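Local coordinates for fiber (Murine adenovirus 2, PDB 5NBH), which probably mediates attachment of the virion to host cells through the distal, N-acetylglucosamine-binding domain of its trimeric fibre, at residues T127-G141 against N208-P222. Sequence-based numbering, arbitrary orientation. Where two conformers were deposited one is given.
Sequences TNATGTQTWELQFDG and NFYITLKSTTSGCKP
Ser215 OG, set between its own backbone N and carbonyl carbon (chi1 49°), meets the indole of Trp135, whose CG lies anti to its carbonyl carbon (chi1 -48°). Trp135 NE1 donates to Ser215 OG at 3.0 Å, the hydroxyl slightly tilted from the ring plane. Pro222 CG reaches the edge of the same indole, 3.8 Å from Trp135 CZ2. Nearby, Thr217 OG1 donates to Ala129 O (2.7 Å) from above the carbonyl plane, and Asn128 ND2 meets a lone pair of Gly219 O in a fairly straight bond (2.9 Å), so the loops at this end are joined too. From here the antiparallel pairing runs from Gly131-Thr217 to Phe139-Phe209. On the Trp135 side, Leu137 meets Ile211, whose CD1 touches Phe139 CE1, and the Phe139 and Phe209 rings meet obliquely. On the other side, Thr132 OG1 and Thr216 OG1 share a hydrogen bond of 2.8 Å; farther along, the Glu136 carboxylate stands 82° to the Tyr210 ring, Glu136 CD 3.6 Å from Tyr210 CD2, and salt-bridges Arg205. Thr130, Thr132 and Gln133 belong to the N-acetylglucosamine site, which Asn97, beside Gln133, and Glu102, beside Ala129, complete. Strand 131-140 is outermost in its four-stranded sheet within this chain; strand 208-217 continues it into strand 191-205, while Trp135, Leu137 and Phe139 pack against strands 83-96 and 103-113 of the facing sheet.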
loop_
_atom_site.group_PDB
_atom_site.type_symbol
_atom_site.label_atom_id
_atom_site.label_comp_id
_atom_site.label_asym_id
_atom_site.label_seq_id
_atom_site.Cartn_x
_atom_site.Cartn_y
_atom_site.Cartn_z
ATOM N N THR A 127 -5.029 -25.424 -15.620
ATOM C CA THR A 127 -5.861 -26.612 -15.697
ATOM C C THR A 127 -7.117 -26.464 -14.867
ATOM O O THR A 127 -7.066 -26.140 -13.663
ATOM C CB THR A 127 -5.046 -27.857 -15.212
ATOM O OG1 THR A 127 -3.834 -27.967 -15.958
ATOM C CG2 THR A 127 -5.846 -29.133 -15.399
ATOM N N ASN A 128 -8.267 -26.740 -15.483
ATOM C CA ASN A 128 -9.516 -26.792 -14.720
ATOM C C ASN A 128 -9.419 -27.822 -13.612
ATOM O O ASN A 128 -8.891 -28.908 -13.817
ATOM C CB ASN A 128 -10.698 -27.129 -15.601
ATOM C CG ASN A 128 -10.974 -26.048 -16.614
ATOM O OD1 ASN A 128 -10.273 -25.939 -17.612
ATOM N ND2 ASN A 128 -11.986 -25.237 -16.357
ATOM N N ALA A 129 -9.934 -27.481 -12.442
ATOM C CA ALA A 129 -9.811 -28.354 -11.290
ATOM C C ALA A 129 -10.953 -28.172 -10.334
ATOM O O ALA A 129 -11.529 -27.082 -10.215
ATOM C CB ALA A 129 -8.498 -28.099 -10.578
ATOM N N THR A 130 -11.287 -29.273 -9.658
ATOM C CA THR A 130 -12.242 -29.279 -8.600
ATOM C C THR A 130 -11.500 -29.834 -7.384
ATOM O O THR A 130 -11.069 -31.008 -7.368
ATOM C CB THR A 130 -13.469 -30.145 -8.957
ATOM O OG1 THR A 130 -14.099 -29.580 -10.113
ATOM C CG2 THR A 130 -14.453 -30.181 -7.824
ATOM N N GLY A 131 -11.338 -28.982 -6.384
ATOM C CA GLY A 131 -10.595 -29.325 -5.194
ATOM C C GLY A 131 -9.788 -28.131 -4.738
ATOM O O GLY A 131 -10.134 -27.013 -5.052
ATOM N N THR A 132 -8.737 -28.389 -3.974
ATOM C CA THR A 132 -7.938 -27.318 -3.371
ATOM C C THR A 132 -6.520 -27.439 -3.880
ATOM O O THR A 132 -5.932 -28.524 -3.762
ATOM C CB THR A 132 -7.984 -27.379 -1.851
ATOM O OG1 THR A 132 -9.339 -27.143 -1.417
ATOM C CG2 THR A 132 -7.050 -26.328 -1.218
ATOM N N GLN A 133 -5.970 -26.356 -4.448
ATOM C CA GLN A 133 -4.583 -26.364 -4.965
ATOM C C GLN A 133 -3.657 -25.746 -3.931
ATOM O O GLN A 133 -4.058 -24.823 -3.221
ATOM C CB GLN A 133 -4.421 -25.573 -6.283
ATOM C CG GLN A 133 -5.343 -26.026 -7.403
ATOM C CD GLN A 133 -6.755 -25.469 -7.274
ATOM O OE1 GLN A 133 -6.938 -24.296 -6.976
ATOM N NE2 GLN A 133 -7.759 -26.304 -7.531
ATOM N N THR A 134 -2.420 -26.226 -3.876
ATOM C CA THR A 134 -1.436 -25.731 -2.928
ATOM C C THR A 134 -0.309 -25.121 -3.715
ATOM O O THR A 134 0.329 -25.803 -4.517
ATOM C CB THR A 134 -0.903 -26.852 -1.979
ATOM O OG1 THR A 134 -1.964 -27.362 -1.166
ATOM C CG2 THR A 134 0.126 -26.286 -1.038
ATOM N N TRP A 135 -0.078 -23.814 -3.500
ATOM C CA TRP A 135 0.963 -23.068 -4.176
ATOM C C TRP A 135 1.945 -22.694 -3.083
ATOM O O TRP A 135 1.556 -22.003 -2.130
ATOM C CB TRP A 135 0.407 -21.811 -4.855
ATOM C CG TRP A 135 -0.840 -22.066 -5.681
ATOM C CD1 TRP A 135 -2.107 -21.705 -5.352
ATOM C CD2 TRP A 135 -0.938 -22.798 -6.919
ATOM N NE1 TRP A 135 -2.980 -22.133 -6.305
ATOM C CE2 TRP A 135 -2.290 -22.803 -7.286
ATOM C CE3 TRP A 135 -0.006 -23.438 -7.755
ATOM C CZ2 TRP A 135 -2.745 -23.417 -8.456
ATOM C CZ3 TRP A 135 -0.465 -24.075 -8.924
ATOM C CH2 TRP A 135 -1.807 -24.061 -9.262
ATOM N N GLU A 136 3.193 -23.103 -3.221
ATOM C CA GLU A 136 4.183 -22.930 -2.154
ATOM C C GLU A 136 5.298 -22.050 -2.658
ATOM O O GLU A 136 5.889 -22.343 -3.700
ATOM C CB GLU A 136 4.734 -24.294 -1.719
ATOM C CG GLU A 136 5.649 -24.282 -0.502
ATOM C CD GLU A 136 6.133 -25.694 -0.152
ATOM O OE1 GLU A 136 5.594 -26.334 0.759
ATOM O OE2 GLU A 136 7.089 -26.127 -0.790
ATOM N N LEU A 137 5.562 -20.947 -1.958
ATOM C CA LEU A 137 6.757 -20.105 -2.206
ATOM C C LEU A 137 7.760 -20.270 -1.077
ATOM O O LEU A 137 7.408 -20.154 0.068
ATOM C CB LEU A 137 6.355 -18.616 -2.277
ATOM C CG LEU A 137 5.302 -18.262 -3.325
ATOM C CD1 LEU A 137 4.808 -16.816 -3.168
ATOM C CD2 LEU A 137 5.879 -18.523 -4.701
ATOM N N GLN A 138 9.008 -20.551 -1.430
ATOM C CA GLN A 138 10.088 -20.774 -0.485
ATOM C C GLN A 138 11.104 -19.645 -0.636
ATOM O O GLN A 138 11.431 -19.275 -1.758
ATOM C CB GLN A 138 10.766 -22.102 -0.820
ATOM C CG GLN A 138 11.807 -22.578 0.165
ATOM C CD GLN A 138 12.487 -23.850 -0.302
ATOM O OE1 GLN A 138 13.469 -24.272 0.290
ATOM N NE2 GLN A 138 11.977 -24.458 -1.370
ATOM N N PHE A 139 11.596 -19.158 0.485
ATOM C CA PHE A 139 12.581 -18.101 0.531
ATOM C C PHE A 139 13.658 -18.501 1.521
ATOM O O PHE A 139 13.362 -19.017 2.616
ATOM C CB PHE A 139 11.946 -16.793 1.023
ATOM C CG PHE A 139 10.778 -16.341 0.208
ATOM C CD1 PHE A 139 9.497 -16.798 0.504
ATOM C CD2 PHE A 139 10.933 -15.433 -0.835
ATOM C CE1 PHE A 139 8.412 -16.392 -0.237
ATOM C CE2 PHE A 139 9.845 -15.011 -1.586
ATOM C CZ PHE A 139 8.580 -15.495 -1.291
ATOM N N ASP A 140 14.898 -18.152 1.201
ATOM C CA ASP A 140 15.988 -18.379 2.148
ATOM C C ASP A 140 15.675 -17.748 3.507
ATOM O O ASP A 140 15.339 -16.587 3.589
ATOM C CB ASP A 140 17.316 -17.853 1.566
ATOM C CG ASP A 140 18.501 -18.261 2.428
ATOM O OD1 ASP A 140 18.674 -17.702 3.518
ATOM O OD2 ASP A 140 19.214 -19.198 2.019
ATOM N N GLY A 141 15.778 -18.519 4.582
ATOM C CA GLY A 141 15.354 -18.061 5.888
ATOM C C GLY A 141 16.209 -16.983 6.532
ATOM O O GLY A 141 15.772 -16.394 7.510
ATOM N N ASN A 208 14.106 -22.325 6.298
ATOM C CA ASN A 208 13.602 -21.456 5.214
ATOM C C ASN A 208 12.175 -20.953 5.508
ATOM O O ASN A 208 11.461 -21.501 6.335
ATOM C CB ASN A 208 13.666 -22.149 3.879
ATOM C CG ASN A 208 15.077 -22.255 3.337
ATOM O OD1 ASN A 208 15.970 -21.451 3.690
ATOM N ND2 ASN A 208 15.298 -23.254 2.525
ATOM N N PHE A 209 11.817 -19.844 4.856
ATOM C CA PHE A 209 10.522 -19.155 5.034
ATOM C C PHE A 209 9.609 -19.589 3.904
ATOM O O PHE A 209 10.016 -19.559 2.772
ATOM C CB PHE A 209 10.776 -17.626 4.974
ATOM C CG PHE A 209 9.532 -16.788 4.813
ATOM C CD1 PHE A 209 8.430 -16.996 5.608
ATOM C CD2 PHE A 209 9.510 -15.720 3.913
ATOM C CE1 PHE A 209 7.304 -16.217 5.486
ATOM C CE2 PHE A 209 8.392 -14.912 3.790
ATOM C CZ PHE A 209 7.292 -15.159 4.569
ATOM N N TYR A 210 8.404 -20.042 4.250
ATOM C CA TYR A 210 7.390 -20.482 3.332
ATOM C C TYR A 210 6.138 -19.611 3.411
ATOM O O TYR A 210 5.619 -19.321 4.490
ATOM C CB TYR A 210 6.961 -21.913 3.638
ATOM C CG TYR A 210 8.011 -22.972 3.389
ATOM C CD1 TYR A 210 9.146 -23.070 4.216
ATOM C CD2 TYR A 210 7.851 -23.890 2.381
ATOM C CE1 TYR A 210 10.113 -24.025 3.987
ATOM C CE2 TYR A 210 8.812 -24.890 2.152
ATOM C CZ TYR A 210 9.941 -24.950 2.963
ATOM O OH TYR A 210 10.876 -25.945 2.757
ATOM N N ILE A 211 5.662 -19.203 2.238
ATOM C CA ILE A 211 4.313 -18.685 2.056
ATOM C C ILE A 211 3.582 -19.771 1.302
ATOM O O ILE A 211 3.932 -20.108 0.142
ATOM C CB ILE A 211 4.261 -17.343 1.278
ATOM C CG1 ILE A 211 5.029 -16.293 2.038
ATOM C CG2 ILE A 211 2.822 -16.921 0.989
ATOM C CD1 ILE A 211 5.043 -14.912 1.408
ATOM N N THR A 212 2.543 -20.302 1.937
ATOM C CA THR A 212 1.763 -21.397 1.332
ATOM C C THR A 212 0.356 -20.897 1.110
ATOM O O THR A 212 -0.278 -20.421 2.053
ATOM C CB THR A 212 1.781 -22.639 2.236
ATOM O OG1 THR A 212 3.148 -22.962 2.566
ATOM C CG2 THR A 212 1.153 -23.819 1.556
ATOM N N LEU A 213 -0.078 -20.934 -0.149
ATOM C CA LEU A 213 -1.421 -20.540 -0.534
ATOM C C LEU A 213 -2.263 -21.727 -0.930
ATOM O O LEU A 213 -1.785 -22.606 -1.631
ATOM C CB LEU A 213 -1.371 -19.554 -1.701
ATOM C CG LEU A 213 -0.362 -18.398 -1.544
ATOM C CD1 LEU A 213 -0.309 -17.624 -2.840
ATOM C CD2 LEU A 213 -0.736 -17.465 -0.407
ATOM N N LYS A 214 -3.518 -21.771 -0.499
ATOM C CA LYS A 214 -4.397 -22.857 -0.937
ATOM C C LYS A 214 -5.705 -22.305 -1.485
ATOM O O LYS A 214 -6.526 -21.766 -0.738
ATOM C CB LYS A 214 -4.638 -23.862 0.178
ATOM C CG LYS A 214 -3.405 -24.558 0.677
ATOM C CD LYS A 214 -3.700 -25.523 1.836
ATOM C CE LYS A 214 -2.388 -26.062 2.362
ATOM N NZ LYS A 214 -2.509 -27.167 3.366
ATOM N N SER A 215 -5.872 -22.440 -2.794
ATOM C CA SER A 215 -7.067 -21.980 -3.480
ATOM C C SER A 215 -8.061 -23.128 -3.647
ATOM O O SER A 215 -7.670 -24.274 -3.954
ATOM C CB SER A 215 -6.701 -21.424 -4.852
ATOM O OG SER A 215 -5.871 -22.281 -5.608
ATOM N N THR A 216 -9.340 -22.834 -3.495
ATOM C CA THR A 216 -10.382 -23.877 -3.628
ATOM C C THR A 216 -11.253 -23.541 -4.833
ATOM O O THR A 216 -11.771 -22.431 -4.939
ATOM C CB THR A 216 -11.192 -24.003 -2.359
ATOM O OG1 THR A 216 -10.329 -24.478 -1.331
ATOM C CG2 THR A 216 -12.354 -24.970 -2.524
ATOM N N THR A 217 -11.353 -24.486 -5.768
ATOM C CA THR A 217 -12.102 -24.281 -7.023
ATOM C C THR A 217 -13.152 -25.412 -7.237
ATOM O O THR A 217 -13.018 -26.486 -6.673
ATOM C CB THR A 217 -11.179 -24.158 -8.242
ATOM O OG1 THR A 217 -10.463 -25.392 -8.464
ATOM C CG2 THR A 217 -10.167 -23.034 -8.011
ATOM N N SER A 218 -14.187 -25.110 -8.014
ATOM C CA SER A 218 -15.146 -26.101 -8.511
ATOM C C SER A 218 -15.278 -25.934 -10.015
ATOM O O SER A 218 -15.918 -24.989 -10.485
ATOM C CB SER A 218 -16.514 -25.907 -7.873
ATOM O OG SER A 218 -16.393 -25.703 -6.488
ATOM N N GLY A 219 -14.606 -26.784 -10.775
ATOM C CA GLY A 219 -14.794 -26.816 -12.206
ATOM C C GLY A 219 -13.871 -25.935 -13.014
ATOM O O GLY A 219 -13.579 -26.260 -14.163
ATOM N N CYS A 220 -13.355 -24.874 -12.408
ATOM C CA CYS A 220 -12.635 -23.833 -13.115
ATOM C C CYS A 220 -11.137 -23.889 -12.893
ATOM O O CYS A 220 -10.623 -24.564 -12.001
ATOM C CB CYS A 220 -13.183 -22.447 -12.724
ATOM S SG CYS A 220 -13.130 -22.038 -10.969
ATOM N N LYS A 221 -10.448 -23.155 -13.740
ATOM C CA LYS A 221 -9.021 -22.912 -13.598
ATOM C C LYS A 221 -8.807 -21.958 -12.435
ATOM O O LYS A 221 -9.546 -21.015 -12.289
ATOM C CB LYS A 221 -8.466 -22.273 -14.857
ATOM C CG LYS A 221 -8.597 -23.130 -16.107
ATOM C CD LYS A 221 -7.864 -22.488 -17.261
ATOM C CE LYS A 221 -7.887 -23.346 -18.509
ATOM N NZ LYS A 221 -9.138 -23.176 -19.268
ATOM N N PRO A 222 -7.758 -22.178 -11.638
ATOM C CA PRO A 222 -7.444 -21.231 -10.564
ATOM C C PRO A 222 -6.751 -19.998 -11.149
ATOM O O PRO A 222 -5.567 -20.012 -11.424
ATOM C CB PRO A 222 -6.578 -22.052 -9.596
ATOM C CG PRO A 222 -5.978 -23.127 -10.451
ATOM C CD PRO A 222 -6.930 -23.396 -11.587
HETATM O O HOH W 1 -12.487 -23.218 -18.487
HETATM O O HOH W 2 -1.175 -28.796 0.833
HETATM O O HOH W 3 4.188 -25.448 2.874
HETATM O O HOH W 4 18.544 -21.418 4.059
#